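PDB 5LHA: omega transaminase from Pseudomonas sp., which transfers amino groups between amine donors and carbonyl acceptors as a pyridoxal phosphate-dependent, fold type I class III aminotransferase. Local coordinates for residues H96-D101 against A337-L342; D101-L106 against A116-S121; I388-V393 against I430-P435; A419-R424 against G444-A449. All coordinates share one frame; numbering follows the deposited sequence.

Interaction 1 (H96-D101 against A337-L342); sequences HPRVFD and ACAAAL
R98 and C338 mark the nearest passage of two helical segments, their CA atoms 5.9 Å apart. The helix axes of P97-D101 and A337-L342 approach to 8.9 Å and run in broadly the same direction, 39° apart. H96 occupies the N-cap position of the first helix. At the crossing, R98 CB lies 3.9 Å from C338 CB, and the same C338 CB rests 3.7 Å from the carbonyl R98 O, so a small side chain packs against backbone as much as against side chain. C338 SG reaches on toward V99 CA. One turn further along, D101 CB meets the methyl L342 CD1 at 3.8 Å. The contact is apolar, and the polar ends of R98 and D101 are engaged beside it. The R98 chain folds back through bends at chi2 (-62°) and chi3, and its guanidinium meets D101 side-on in its own plane: NE to OD2 of D101 is 3.0 Å and NH2 to the same D101 OD2 is 3.2 Å, a salt bridge in which one oxygen takes two donors. D101 OD1 is hydrogen-bonded to Y14 of the second subunit, while R98 NH1 has a further salt bridge to E84. The contact sets the first turns of helix 97-109 against helix 335-350, with helix 72-85 flanking A339 and A340 and the second subunit packing on P97 and F100.

Interaction 2 (D101-L106 against A116-S121); sequences DLAERL and ARVLFS
F120 fits its ring into a hollow on helix D101-L106 lined by L102, A103 and L106, the largest protrusion that strand A116-S121 offers to it. The tip of the ring does the touching. CE1 of F120 lies 3.5 Å from L102 CD2 and 3.6 Å from L106 CD1; both methyls approach obliquely, L106 and the ring meeting tip to tip. At the rim the backbone A103 N sits in the ring plane, 3.8 Å from F120 CZ, and A103 CB lies 3.9 Å from F120 CE2. The short A103 lets the strand come close; A103 CA lies 6.1 Å from V118 CA. The fold here is the large domain of a fold type I enzyme: helix 97-109 packs on 115-121, the outermost strand of the seven-stranded sheet within this chain, with a classic beta bulge where A116 and R117 both face F307. V118 supplies the second bump. Its CG1, anti to the backbone N (chi1 -169°), lies over the centre of the F120 ring, 3.6 Å above its plane, and touches L106 CD1 at 4.2 Å, whereas CG2 leans on the A103 backbone. An alanine in place of F120 would probably open a gap between helix and strand, stripping L102 CD2 and L106 CD1 of their aromatic neighbour. F21 of the second subunit packs on both A103 and F120, and V118 makes backbone hydrogen bonds to that subunit.

Interaction 3 (I388-V393 against I430-P435); sequences IALDLV and IILSPP
Peptide groups are the flat groups joining I388 and L390 to L432 and I430, and they meet through their N-H and C=O bonds. Donors lie in the carbonyl plane at L432 O, I430 O and L390 O; at I388 O the donor L432 N, 3.0 Å away, is tilted 27° from it. Above one carbonyl, the methyl L390 CD1 comes within 3.4 Å of I430 O. The I388-L432 and L390-I430 pairs are each hydrogen-bonded in both directions, L390 N to I430 O being 2.9 Å. Between them A389 and I431 form a non-hydrogen-bonded pair, with A389 CA donating a C-H contact to I430 O at 3.3 Å. This belongs to the antiparallel part of the sheet running from 37-43 to 378-384, strand 429-432 lying between 387-393 and 421-426. On the face bearing I388, L390, I430 and L432, L390 CD1 nestles between I430 CB at 3.8 Å and L432 CG at 3.9 Å, and I388 CG2 touches L432 CD1 at 4.0 Å. Helix 440-457 covers this face, with L450 against L432. On the other face I431 CD1, turned back beside CA by chi2 of -45°, meets A389 CB at 3.7 Å, and W63 packs on I431.

Interaction 4 (A419-R424 against G444-A449); sequences AGVLVR and GLMVSA
V421 and A449 meet where the weakly bonded start of strand 421-426 lies beneath helix 440-457, an alpha-on-beta packing in which the helix covers one side of the sheet also formed by strands 54-57 and 429-432. The backbone sets the approach: helix 408-418 runs out into a Schellman motif at G420, whose positive phi of 100° turns the chain into the strand. A419, just before it, faces the helix and puts its CB 3.8 Å from A449 CB. The contacts across the segments are apolar, and most converge on the two branches of V421. Its CG2, beside the backbone N, touches A449 CB at 3.6 Å and L445 CG at 3.7 Å; V421 and L445 lie alongside, pointing opposite ways. The other branch, CG1, is anti to the backbone N (chi1 178°) and lies 3.8 Å from M446 CG, the two side chains crossing at about a right angle. An alanine in place of V421 would probably leave a gap beside L445 and M446, keeping little more than the CB touch to A449. L56 of strand 54-57 also packs on V421, L445 and M446. The methyl end of M446 also reaches across: the chain bends at chi3 (74°), bringing CE to 4.0 Å from V421 CG1 and, more loosely, 4.4 Å from V423 CG1.

Interactions 1 and 2, with centres 9 Å apart, share D101 and helix 97-109; L102 CD2 touches A341 CB (3.8 Å) and C338 SG (3.9 Å), so the helix packs between helix 335-350 and strand 115-121 of the large-domain sheet. Interactions 3 and 4 (centres 11 Å apart) share the other sheet: I431 N and R424 O, 2.6 Å apart, probably form a hydrogen bond, and L432 CD2 packs on V423 CG1 at 3.5 Å. Between the two groups, centres are 32 to 37 Å apart. A bound PMP lies about 12 Å from the F120 side chain, and one about 10 Å from that of I431. Strand 115-121 leads to pocket residues G123, G124 and S125.

Interaction 1 (H96-D101 against A337-L342)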
loop_
_atom_site.group_PDB
_atom_site.type_symbol
_atom_site.label_atom_id
_atom_site.label_comp_id
_atom_site.label_asym_id
_atom_site.label_seq_id
_atom_site.Cartn_x
_atom_site.Cartn_y
_atom_site.Cartn_z
ATOM N N HIS A 96 14.837 25.606 -25.348
ATOM C CA HIS A 96 15.933 26.553 -25.476
ATOM C C HIS A 96 17.135 25.788 -26.000
ATOM O O HIS A 96 17.161 24.556 -25.925
ATOM C CB HIS A 96 16.258 27.213 -24.124
ATOM C CG HIS A 96 16.603 26.234 -23.044
ATOM N ND1 HIS A 96 17.857 25.676 -22.920
ATOM C CD2 HIS A 96 15.866 25.730 -22.028
ATOM C CE1 HIS A 96 17.872 24.855 -21.887
ATOM N NE2 HIS A 96 16.678 24.874 -21.324
ATOM N N PRO A 97 18.146 26.480 -26.535
ATOM C CA PRO A 97 19.210 25.749 -27.252
ATOM C C PRO A 97 19.984 24.746 -26.408
ATOM O O PRO A 97 20.264 23.640 -26.891
ATOM C CB PRO A 97 20.102 26.878 -27.784
ATOM C CG PRO A 97 19.173 28.016 -27.971
ATOM C CD PRO A 97 18.198 27.928 -26.820
ATOM N N ARG A 98 20.332 25.092 -25.160
ATOM C CA ARG A 98 21.257 24.272 -24.378
ATOM C C ARG A 98 20.704 22.877 -24.104
ATOM O O ARG A 98 21.482 21.922 -23.986
ATOM C CB ARG A 98 21.593 24.958 -23.051
ATOM C CG ARG A 98 22.432 26.216 -23.168
ATOM C CD ARG A 98 23.819 25.995 -23.784
ATOM N NE ARG A 98 23.803 26.025 -25.247
ATOM C CZ ARG A 98 23.590 27.114 -25.977
ATOM N NH1 ARG A 98 23.356 28.280 -25.392
ATOM N NH2 ARG A 98 23.597 27.035 -27.296
ATOM N N VAL A 99 19.383 22.747 -23.940
ATOM C CA VAL A 99 18.793 21.435 -23.672
ATOM C C VAL A 99 18.847 20.543 -24.911
ATOM O O VAL A 99 19.016 19.321 -24.799
ATOM C CB VAL A 99 17.361 21.595 -23.123
ATOM C CG1 VAL A 99 16.462 22.262 -24.116
ATOM C CG2 VAL A 99 16.798 20.247 -22.768
ATOM N N PHE A 100 18.696 21.121 -26.102
ATOM C CA PHE A 100 18.949 20.368 -27.323
ATOM C C PHE A 100 20.366 19.820 -27.333
ATOM O O PHE A 100 20.586 18.630 -27.576
ATOM C CB PHE A 100 18.749 21.261 -28.542
ATOM C CG PHE A 100 17.325 21.466 -28.931
ATOM C CD1 PHE A 100 16.634 22.575 -28.480
ATOM C CD2 PHE A 100 16.684 20.574 -29.774
ATOM C CE1 PHE A 100 15.328 22.786 -28.846
ATOM C CE2 PHE A 100 15.372 20.778 -30.144
ATOM C CZ PHE A 100 14.694 21.885 -29.682
ATOM N N ASP A 101 21.346 20.684 -27.046
ATOM C CA ASP A 101 22.747 20.310 -27.191
ATOM C C ASP A 101 23.090 19.103 -26.330
ATOM O O ASP A 101 23.680 18.130 -26.814
ATOM C CB ASP A 101 23.644 21.495 -26.822
ATOM C CG ASP A 101 23.410 22.710 -27.698
ATOM O OD1 ASP A 101 22.892 22.555 -28.825
ATOM O OD2 ASP A 101 23.757 23.827 -27.262
ATOM N N ALA A 337 22.789 24.729 -16.071
ATOM C CA ALA A 337 23.221 23.373 -15.751
ATOM C C ALA A 337 23.715 22.643 -16.987
ATOM O O ALA A 337 24.774 22.010 -16.967
ATOM C CB ALA A 337 22.074 22.599 -15.096
ATOM N N CYS A 338 22.973 22.739 -18.083
ATOM C CA CYS A 338 23.382 22.060 -19.306
ATOM C C CYS A 338 24.726 22.588 -19.798
ATOM O O CYS A 338 25.650 21.811 -20.076
ATOM C CB CYS A 338 22.302 22.242 -20.374
ATOM S SG CYS A 338 20.740 21.420 -19.983
ATOM N N ALA A 339 24.855 23.921 -19.876
ATOM C CA ALA A 339 26.095 24.561 -20.305
ATOM C C ALA A 339 27.300 24.056 -19.525
ATOM O O ALA A 339 28.355 23.769 -20.107
ATOM C CB ALA A 339 25.972 26.082 -20.167
ATOM N N ALA A 340 27.182 24.014 -18.193
ATOM C CA ALA A 340 28.264 23.483 -17.373
ATOM C C ALA A 340 28.509 22.007 -17.670
ATOM O O ALA A 340 29.660 21.555 -17.668
ATOM C CB ALA A 340 27.969 23.704 -15.886
ATOM N N ALA A 341 27.439 21.234 -17.880
ATOM C CA ALA A 341 27.581 19.817 -18.203
ATOM C C ALA A 341 28.417 19.608 -19.459
ATOM O O ALA A 341 29.306 18.745 -19.494
ATOM C CB ALA A 341 26.202 19.177 -18.379
ATOM N N LEU A 342 28.131 20.380 -20.513
ATOM C CA LEU A 342 28.860 20.223 -21.772
ATOM C C LEU A 342 30.351 20.442 -21.577
ATOM O O LEU A 342 31.171 19.692 -22.125
ATOM C CB LEU A 342 28.305 21.168 -22.837
ATOM C CG LEU A 342 26.880 20.818 -23.273
ATOM C CD1 LEU A 342 26.225 21.937 -24.079
ATOM C CD2 LEU A 342 26.894 19.528 -24.055
#

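Interaction 2 (D101-L106 against A116-S121)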
loop_
_atom_site.group_PDB
_atom_site.type_symbol
_atom_site.label_atom_id
_atom_site.label_comp_id
_atom_site.label_asym_id
_atom_site.label_seq_id
_atom_site.Cartn_x
_atom_site.Cartn_y
_atom_site.Cartn_z
ATOM N N ASP A 101 21.346 20.684 -27.046
ATOM C CA ASP A 101 22.747 20.310 -27.191
ATOM C C ASP A 101 23.090 19.103 -26.330
ATOM O O ASP A 101 23.680 18.130 -26.814
ATOM C CB ASP A 101 23.644 21.495 -26.822
ATOM C CG ASP A 101 23.410 22.710 -27.698
ATOM O OD1 ASP A 101 22.892 22.555 -28.825
ATOM O OD2 ASP A 101 23.757 23.827 -27.262
ATOM N N LEU A 102 22.717 19.147 -25.044
ATOM C CA LEU A 102 23.083 18.091 -24.101
ATOM C C LEU A 102 22.305 16.799 -24.354
ATOM O O LEU A 102 22.849 15.701 -24.181
ATOM C CB LEU A 102 22.866 18.582 -22.666
ATOM C CG LEU A 102 23.307 17.664 -21.531
ATOM C CD1 LEU A 102 24.781 17.326 -21.669
ATOM C CD2 LEU A 102 23.017 18.292 -20.180
ATOM N N ALA A 103 21.021 16.902 -24.712
ATOM C CA ALA A 103 20.247 15.704 -25.041
ATOM C C ALA A 103 20.836 14.979 -26.247
ATOM O O ALA A 103 20.996 13.753 -26.237
ATOM C CB ALA A 103 18.785 16.074 -25.296
ATOM N N GLU A 104 21.135 15.723 -27.312
ATOM C CA GLU A 104 21.844 15.152 -28.451
ATOM C C GLU A 104 23.182 14.566 -28.017
ATOM O O GLU A 104 23.561 13.471 -28.450
ATOM C CB GLU A 104 22.041 16.225 -29.520
ATOM C CG GLU A 104 22.806 15.778 -30.756
ATOM C CD GLU A 104 21.957 14.962 -31.725
ATOM O OE1 GLU A 104 20.717 14.920 -31.564
ATOM O OE2 GLU A 104 22.535 14.365 -32.656
ATOM N N ARG A 105 23.904 15.287 -27.154
ATOM C CA ARG A 105 25.218 14.849 -26.692
ATOM C C ARG A 105 25.124 13.554 -25.894
ATOM O O ARG A 105 25.909 12.626 -26.103
ATOM C CB ARG A 105 25.860 15.957 -25.849
ATOM C CG ARG A 105 27.222 15.624 -25.264
ATOM C CD ARG A 105 28.338 15.844 -26.261
ATOM N NE ARG A 105 29.629 15.462 -25.694
ATOM C CZ ARG A 105 30.492 16.309 -25.142
ATOM N NH1 ARG A 105 30.225 17.606 -25.083
ATOM N NH2 ARG A 105 31.635 15.849 -24.655
ATOM N N LEU A 106 24.181 13.486 -24.956
ATOM C CA LEU A 106 24.060 12.310 -24.101
ATOM C C LEU A 106 23.661 11.077 -24.903
ATOM O O LEU A 106 24.265 10.005 -24.765
ATOM C CB LEU A 106 23.052 12.595 -22.988
ATOM C CG LEU A 106 23.546 13.582 -21.926
ATOM C CD1 LEU A 106 22.424 14.024 -21.001
ATOM C CD2 LEU A 106 24.683 12.951 -21.132
ATOM N N ALA A 116 17.718 6.673 -26.383
ATOM C CA ALA A 116 17.027 7.489 -27.373
ATOM C C ALA A 116 16.477 8.798 -26.825
ATOM O O ALA A 116 16.459 9.794 -27.554
ATOM C CB ALA A 116 15.880 6.695 -28.013
ATOM N N ARG A 117 16.037 8.827 -25.566
ATOM C CA ARG A 117 15.399 9.994 -24.977
ATOM C C ARG A 117 15.977 10.266 -23.593
ATOM O O ARG A 117 16.343 9.342 -22.860
ATOM C CB ARG A 117 13.880 9.797 -24.869
ATOM C CG ARG A 117 13.168 9.648 -26.200
ATOM C CD ARG A 117 13.023 10.988 -26.899
ATOM N NE ARG A 117 12.246 10.887 -28.134
ATOM C CZ ARG A 117 12.765 10.599 -29.327
ATOM N NH1 ARG A 117 14.067 10.389 -29.461
ATOM N NH2 ARG A 117 11.984 10.534 -30.392
ATOM N N VAL A 118 16.047 11.553 -23.245
ATOM C CA VAL A 118 16.513 12.012 -21.942
ATOM C C VAL A 118 15.375 12.753 -21.254
ATOM O O VAL A 118 14.685 13.562 -21.886
ATOM C CB VAL A 118 17.739 12.939 -22.051
ATOM C CG1 VAL A 118 18.342 13.166 -20.670
ATOM C CG2 VAL A 118 18.772 12.396 -23.028
ATOM N N LEU A 119 15.167 12.459 -19.969
ATOM C CA LEU A 119 14.341 13.281 -19.091
ATOM C C LEU A 119 15.258 13.888 -18.036
ATOM O O LEU A 119 15.743 13.182 -17.143
ATOM C CB LEU A 119 13.210 12.473 -18.461
ATOM C CG LEU A 119 11.927 13.284 -18.263
ATOM C CD1 LEU A 119 10.756 12.362 -18.020
ATOM C CD2 LEU A 119 12.062 14.282 -17.116
ATOM N N PHE A 120 15.472 15.200 -18.134
ATOM C CA PHE A 120 16.427 15.910 -17.299
ATOM C C PHE A 120 15.826 16.218 -15.934
ATOM O O PHE A 120 14.608 16.292 -15.754
ATOM C CB PHE A 120 16.871 17.217 -17.972
ATOM C CG PHE A 120 17.832 17.020 -19.117
ATOM C CD1 PHE A 120 19.154 16.670 -18.888
ATOM C CD2 PHE A 120 17.401 17.152 -20.430
ATOM C CE1 PHE A 120 20.024 16.474 -19.946
ATOM C CE2 PHE A 120 18.269 16.956 -21.481
ATOM C CZ PHE A 120 19.582 16.621 -21.237
ATOM N N SER A 121 16.714 16.411 -14.969
ATOM C CA SER A 121 16.334 16.695 -13.596
ATOM C C SER A 121 17.524 17.374 -12.926
ATOM O O SER A 121 18.389 17.931 -13.613
ATOM C CB SER A 121 15.861 15.399 -12.909
ATOM O OG SER A 121 16.909 14.443 -12.814
#

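Interaction 3 (I388-V393 against I430-P435)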
loop_
_atom_site.group_PDB
_atom_site.type_symbol
_atom_site.label_atom_id
_atom_site.label_comp_id
_atom_site.label_asym_id
_atom_site.label_seq_id
_atom_site.Cartn_x
_atom_site.Cartn_y
_atom_site.Cartn_z
ATOM N N ILE A 388 36.665 2.979 -3.556
ATOM C CA ILE A 388 37.306 1.975 -2.719
ATOM C C ILE A 388 36.688 2.060 -1.332
ATOM O O ILE A 388 36.280 3.135 -0.884
ATOM C CB ILE A 388 38.840 2.175 -2.663
ATOM C CG1 ILE A 388 39.483 1.814 -4.004
ATOM C CG2 ILE A 388 39.467 1.355 -1.542
ATOM C CD1 ILE A 388 40.882 2.352 -4.168
ATOM N N ALA A 389 36.573 0.914 -0.664
ATOM C CA ALA A 389 36.111 0.882 0.716
ATOM C C ALA A 389 37.031 0.011 1.555
ATOM O O ALA A 389 37.448 -1.071 1.129
ATOM C CB ALA A 389 34.680 0.359 0.828
ATOM N N LEU A 390 37.340 0.495 2.752
ATOM C CA LEU A 390 38.052 -0.277 3.757
ATOM C C LEU A 390 37.018 -0.777 4.756
ATOM O O LEU A 390 36.312 0.023 5.372
ATOM C CB LEU A 390 39.124 0.575 4.439
ATOM C CG LEU A 390 40.190 1.223 3.541
ATOM C CD1 LEU A 390 39.765 2.629 3.143
ATOM C CD2 LEU A 390 41.557 1.260 4.224
ATOM N N ASP A 391 36.890 -2.086 4.878
ATOM C CA ASP A 391 35.848 -2.674 5.714
ATOM C C ASP A 391 36.420 -3.020 7.093
ATOM O O ASP A 391 37.204 -3.966 7.236
ATOM C CB ASP A 391 35.241 -3.892 5.024
ATOM C CG ASP A 391 33.875 -4.226 5.564
ATOM O OD1 ASP A 391 33.688 -4.139 6.801
ATOM O OD2 ASP A 391 32.978 -4.527 4.741
ATOM N N LEU A 392 35.998 -2.278 8.112
ATOM C CA LEU A 392 36.515 -2.458 9.458
ATOM C C LEU A 392 35.608 -3.424 10.213
ATOM O O LEU A 392 34.382 -3.274 10.206
ATOM C CB LEU A 392 36.612 -1.122 10.200
ATOM C CG LEU A 392 37.348 0.064 9.554
ATOM C CD1 LEU A 392 37.286 1.279 10.467
ATOM C CD2 LEU A 392 38.805 -0.257 9.192
ATOM N N VAL A 393 36.218 -4.429 10.835
ATOM C CA VAL A 393 35.508 -5.478 11.545
ATOM C C VAL A 393 36.055 -5.570 12.959
ATOM O O VAL A 393 37.174 -5.143 13.253
ATOM C CB VAL A 393 35.633 -6.840 10.837
ATOM C CG1 VAL A 393 35.163 -6.726 9.409
ATOM C CG2 VAL A 393 37.077 -7.328 10.893
ATOM N N ILE A 430 35.398 2.900 5.580
ATOM C CA ILE A 430 35.980 4.156 5.114
ATOM C C ILE A 430 35.894 4.177 3.594
ATOM O O ILE A 430 36.402 3.271 2.922
ATOM C CB ILE A 430 37.439 4.320 5.572
ATOM C CG1 ILE A 430 37.613 4.059 7.070
ATOM C CG2 ILE A 430 37.937 5.718 5.234
ATOM C CD1 ILE A 430 37.163 5.205 7.954
ATOM N N ILE A 431 35.245 5.205 3.048
ATOM C CA ILE A 431 35.087 5.360 1.606
ATOM C C ILE A 431 36.161 6.308 1.083
ATOM O O ILE A 431 36.358 7.402 1.627
ATOM C CB ILE A 431 33.681 5.876 1.243
ATOM C CG1 ILE A 431 32.591 4.920 1.737
ATOM C CG2 ILE A 431 33.570 6.132 -0.249
ATOM C CD1 ILE A 431 32.863 3.463 1.471
ATOM N N LEU A 432 36.838 5.890 0.013
ATOM C CA LEU A 432 37.759 6.713 -0.760
ATOM C C LEU A 432 37.116 6.982 -2.117
ATOM O O LEU A 432 36.776 6.040 -2.830
ATOM C CB LEU A 432 39.097 5.994 -0.942
ATOM C CG LEU A 432 39.694 5.317 0.296
ATOM C CD1 LEU A 432 41.063 4.714 0.008
ATOM C CD2 LEU A 432 39.766 6.268 1.476
ATOM N N SER A 433 36.939 8.257 -2.472
ATOM C CA SER A 433 36.343 8.574 -3.775
ATOM C C SER A 433 36.846 9.913 -4.311
ATOM O O SER A 433 36.067 10.862 -4.483
ATOM C CB SER A 433 34.818 8.563 -3.685
ATOM O OG SER A 433 34.337 9.599 -2.852
ATOM N N PRO A 434 38.138 10.015 -4.608
ATOM C CA PRO A 434 38.729 11.304 -4.961
ATOM C C PRO A 434 38.380 11.702 -6.383
ATOM O O PRO A 434 37.776 10.909 -7.124
ATOM C CB PRO A 434 40.231 11.029 -4.818
ATOM C CG PRO A 434 40.354 9.599 -5.222
ATOM C CD PRO A 434 39.125 8.922 -4.682
ATOM N N PRO A 435 38.745 12.922 -6.804
ATOM C CA PRO A 435 38.547 13.300 -8.209
ATOM C C PRO A 435 39.249 12.324 -9.140
ATOM O O PRO A 435 40.246 11.694 -8.781
ATOM C CB PRO A 435 39.155 14.704 -8.294
ATOM C CG PRO A 435 39.015 15.258 -6.895
ATOM C CD PRO A 435 39.184 14.067 -5.977
#

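Interaction 4 (A419-R424 against G444-A449)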
loop_
_atom_site.group_PDB
_atom_site.type_symbol
_atom_site.label_atom_id
_atom_site.label_comp_id
_atom_site.label_asym_id
_atom_site.label_seq_id
_atom_site.Cartn_x
_atom_site.Cartn_y
_atom_site.Cartn_z
ATOM N N ALA A 419 46.337 14.278 9.069
ATOM C CA ALA A 419 47.465 13.960 8.204
ATOM C C ALA A 419 47.291 14.501 6.790
ATOM O O ALA A 419 48.142 14.229 5.935
ATOM C CB ALA A 419 47.682 12.445 8.153
ATOM N N GLY A 420 46.224 15.255 6.526
ATOM C CA GLY A 420 46.089 15.994 5.287
ATOM C C GLY A 420 45.207 15.382 4.220
ATOM O O GLY A 420 45.290 15.811 3.065
ATOM N N VAL A 421 44.383 14.389 4.552
ATOM C CA VAL A 421 43.545 13.722 3.558
ATOM C C VAL A 421 42.159 13.498 4.150
ATOM O O VAL A 421 42.014 12.780 5.144
ATOM C CB VAL A 421 44.139 12.379 3.093
ATOM C CG1 VAL A 421 43.205 11.711 2.111
ATOM C CG2 VAL A 421 45.490 12.580 2.452
ATOM N N LEU A 422 41.140 14.089 3.533
ATOM C CA LEU A 422 39.761 13.893 3.964
ATOM C C LEU A 422 39.196 12.635 3.316
ATOM O O LEU A 422 39.211 12.506 2.090
ATOM C CB LEU A 422 38.886 15.094 3.611
ATOM C CG LEU A 422 37.453 14.982 4.147
ATOM C CD1 LEU A 422 37.423 14.824 5.663
ATOM C CD2 LEU A 422 36.589 16.150 3.710
ATOM N N VAL A 423 38.740 11.694 4.144
ATOM C CA VAL A 423 38.068 10.477 3.701
ATOM C C VAL A 423 36.737 10.382 4.440
ATOM O O VAL A 423 36.448 11.167 5.346
ATOM C CB VAL A 423 38.922 9.213 3.922
ATOM C CG1 VAL A 423 40.221 9.329 3.142
ATOM C CG2 VAL A 423 39.205 9.025 5.391
ATOM N N ARG A 424 35.927 9.396 4.055
ATOM C CA ARG A 424 34.516 9.362 4.447
ATOM C C ARG A 424 34.132 8.098 5.210
ATOM O O ARG A 424 34.124 6.999 4.623
ATOM C CB ARG A 424 33.647 9.505 3.197
ATOM C CG ARG A 424 32.173 9.740 3.465
ATOM C CD ARG A 424 31.369 9.611 2.183
ATOM N NE ARG A 424 29.928 9.599 2.427
ATOM C CZ ARG A 424 29.009 9.355 1.493
ATOM N NH1 ARG A 424 29.375 9.093 0.242
ATOM N NH2 ARG A 424 27.721 9.354 1.816
ATOM N N GLY A 444 49.602 8.174 -3.510
ATOM C CA GLY A 444 50.526 7.858 -2.432
ATOM C C GLY A 444 50.265 8.664 -1.172
ATOM O O GLY A 444 50.418 8.158 -0.058
ATOM N N LEU A 445 49.916 9.948 -1.329
ATOM C CA LEU A 445 49.576 10.768 -0.167
ATOM C C LEU A 445 48.407 10.176 0.607
ATOM O O LEU A 445 48.396 10.197 1.845
ATOM C CB LEU A 445 49.255 12.199 -0.605
ATOM C CG LEU A 445 48.588 13.095 0.443
ATOM C CD1 LEU A 445 49.434 13.221 1.706
ATOM C CD2 LEU A 445 48.290 14.469 -0.138
ATOM N N MET A 446 47.413 9.646 -0.105
ATOM C CA MET A 446 46.272 9.020 0.556
ATOM C C MET A 446 46.683 7.756 1.295
ATOM O O MET A 446 46.189 7.482 2.392
ATOM C CB MET A 446 45.196 8.739 -0.474
ATOM C CG MET A 446 44.641 10.022 -1.027
ATOM S SD MET A 446 43.244 9.723 -2.088
ATOM C CE MET A 446 41.990 9.318 -0.877
ATOM N N VAL A 447 47.565 6.960 0.696
ATOM C CA VAL A 447 48.087 5.775 1.367
ATOM C C VAL A 447 48.770 6.162 2.672
ATOM O O VAL A 447 48.524 5.565 3.728
ATOM C CB VAL A 447 49.055 5.029 0.432
ATOM C CG1 VAL A 447 49.810 3.937 1.182
ATOM C CG2 VAL A 447 48.293 4.442 -0.725
ATOM N N SER A 448 49.629 7.178 2.618
ATOM C CA SER A 448 50.402 7.567 3.793
ATOM C C SER A 448 49.513 8.057 4.928
ATOM O O SER A 448 49.822 7.827 6.102
ATOM C CB SER A 448 51.415 8.647 3.414
ATOM O OG SER A 448 52.348 8.151 2.474
ATOM N N ALA A 449 48.437 8.782 4.603
ATOM C CA ALA A 449 47.591 9.352 5.650
ATOM C C ALA A 449 46.763 8.285 6.355
ATOM O O ALA A 449 46.551 8.362 7.572
ATOM C CB ALA A 449 46.684 10.438 5.068
#